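Local coordinates for protein high choriolytic enzyme 1 (PDB 3VTG) that cuts proteins of the inner egg envelope as a zinc-dependent astacin-family protease, helping the medaka embryo to hatch, at residues Pro23-Ser28 with Tyr60-Val65. Residues are numbered along the deposited sequence; the frame is centred on the assembly and turned at random.
Sequences PYVISS and YDFISV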
# COMPACT_ATOMS: atom_id res chain seq x y z
N PRO A 23 -8.86 13.88 -1.25
CA PRO A 23 -8.10 15.13 -1.29
C PRO A 23 -6.73 14.99 -0.66
O PRO A 23 -6.55 14.19 0.27
CB PRO A 23 -8.96 16.10 -0.45
CG PRO A 23 -10.25 15.39 -0.20
CD PRO A 23 -9.93 13.93 -0.25
N TYR A 24 -5.77 15.75 -1.16
CA TYR A 24 -4.41 15.72 -0.63
C TYR A 24 -3.73 17.08 -0.70
O TYR A 24 -4.12 17.94 -1.50
CB TYR A 24 -3.55 14.68 -1.36
CG TYR A 24 -3.29 15.03 -2.81
CD1 TYR A 24 -2.22 15.86 -3.17
CD2 TYR A 24 -4.11 14.55 -3.82
CE1 TYR A 24 -1.99 16.20 -4.50
CE2 TYR A 24 -3.89 14.88 -5.15
CZ TYR A 24 -2.83 15.70 -5.48
OH TYR A 24 -2.62 16.02 -6.79
N VAL A 25 -2.71 17.25 0.14
CA VAL A 25 -1.77 18.36 0.03
C VAL A 25 -0.36 17.77 -0.01
O VAL A 25 -0.10 16.72 0.57
CB VAL A 25 -1.91 19.39 1.18
CG1 VAL A 25 -3.28 20.07 1.13
CG2 VAL A 25 -1.67 18.77 2.54
N ILE A 26 0.53 18.45 -0.72
CA ILE A 26 1.93 18.03 -0.82
C ILE A 26 2.81 19.11 -0.20
O ILE A 26 2.74 20.28 -0.59
CB ILE A 26 2.33 17.72 -2.28
CG1 ILE A 26 1.52 16.54 -2.82
CG2 ILE A 26 3.82 17.43 -2.38
CD1 ILE A 26 1.68 16.28 -4.31
N SER A 27 3.64 18.70 0.76
CA SER A 27 4.52 19.62 1.48
C SER A 27 5.30 20.56 0.56
O SER A 27 5.79 20.14 -0.49
CB SER A 27 5.50 18.84 2.35
OG SER A 27 6.50 19.68 2.91
N SER A 28 5.42 21.82 0.98
CA SER A 28 6.20 22.83 0.26
C SER A 28 7.69 22.47 0.16
O SER A 28 8.42 23.07 -0.64
CB SER A 28 6.03 24.20 0.92
OG SER A 28 6.70 24.26 2.16
N TYR A 60 -12.40 18.16 4.95
CA TYR A 60 -11.95 17.81 6.29
C TYR A 60 -10.98 16.62 6.31
O TYR A 60 -9.93 16.69 6.95
CB TYR A 60 -13.13 17.58 7.24
CG TYR A 60 -12.66 17.01 8.56
CD1 TYR A 60 -11.87 17.76 9.42
CD2 TYR A 60 -12.98 15.71 8.91
CE1 TYR A 60 -11.41 17.22 10.61
CE2 TYR A 60 -12.54 15.17 10.11
CZ TYR A 60 -11.76 15.93 10.95
OH TYR A 60 -11.31 15.39 12.13
N ASP A 61 -11.33 15.53 5.62
CA ASP A 61 -10.47 14.35 5.53
C ASP A 61 -9.53 14.48 4.34
O ASP A 61 -9.99 14.63 3.21
CB ASP A 61 -11.28 13.07 5.39
CG ASP A 61 -12.34 12.91 6.47
OD1 ASP A 61 -12.00 13.03 7.67
OD2 ASP A 61 -13.50 12.64 6.12
N PHE A 62 -8.23 14.43 4.59
CA PHE A 62 -7.26 14.58 3.51
C PHE A 62 -5.91 13.97 3.85
O PHE A 62 -5.58 13.78 5.02
CB PHE A 62 -7.10 16.06 3.11
CG PHE A 62 -6.40 16.91 4.14
CD1 PHE A 62 -5.06 17.23 3.98
CD2 PHE A 62 -7.09 17.40 5.24
CE1 PHE A 62 -4.41 18.02 4.92
CE2 PHE A 62 -6.44 18.19 6.18
CZ PHE A 62 -5.10 18.50 6.02
N ILE A 63 -5.14 13.67 2.81
CA ILE A 63 -3.79 13.14 2.95
C ILE A 63 -2.78 14.29 2.87
O ILE A 63 -2.83 15.11 1.96
CB ILE A 63 -3.49 12.08 1.87
CG1 ILE A 63 -4.45 10.89 2.00
CG2 ILE A 63 -2.04 11.62 1.97
CD1 ILE A 63 -4.34 9.88 0.88
N SER A 64 -1.88 14.33 3.85
CA SER A 64 -0.78 15.28 3.85
C SER A 64 0.51 14.54 3.53
O SER A 64 1.01 13.76 4.34
CB SER A 64 -0.69 15.96 5.21
OG SER A 64 0.39 16.87 5.25
N VAL A 65 1.04 14.78 2.33
CA VAL A 65 2.27 14.12 1.88
C VAL A 65 3.48 14.90 2.38
O VAL A 65 3.65 16.08 2.06
CB VAL A 65 2.32 13.95 0.34
CG1 VAL A 65 3.54 13.14 -0.06
CG2 VAL A 65 1.05 13.28 -0.18
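Val25 and Ile63 lie on neighbouring parallel strands, 23-26 and 62-65, whose axes run 18° apart and come within 4.5 Å. Four backbone bonds join the two segments in the alternating parallel pattern: Ile63 N to Pro23 O, Val25 N to Ile63 O (2.8 Å), Val65 N to Val25 O, and Ser27 N to Val65 O (2.9 Å), the last just past the end of the first strand. Tyr24 CA adds a CA-H...O contact of 3.1 Å to Ile63 O.

On one face, Val25 CG2 reaches the edge of the Phe62 ring, 3.7 Å from CE1 and near the ring plane, and also lies 3.9 Å from Ser64 OG. A chi1 of 70° sets Phe62 CG between its own backbone N and carbonyl carbon, on the Val25 side of CB. Arg56 makes a cation-pi contact with the ring.

The other face carries Tyr24, Ile63, Ile26 and Val65. Ile26 and Val65 project together from it, Ile26 CG1 4.2 Å from Val65 CB. Tyr24 touches Ile63 through CB, while its ring extends to helix 32-43, where OH is hydrogen-bonded to Glu39 OE2; Ile26 packs there too.

Strand 62-66 is the middle one of the mixed five-stranded sheet in the N-terminal part of the astacin catalytic domain, with 20-26 beside it; Val65 lies about 8 Å, side chain to side chain, from Glu100, the predicted active-site residue of the zinc-binding HExxH helix.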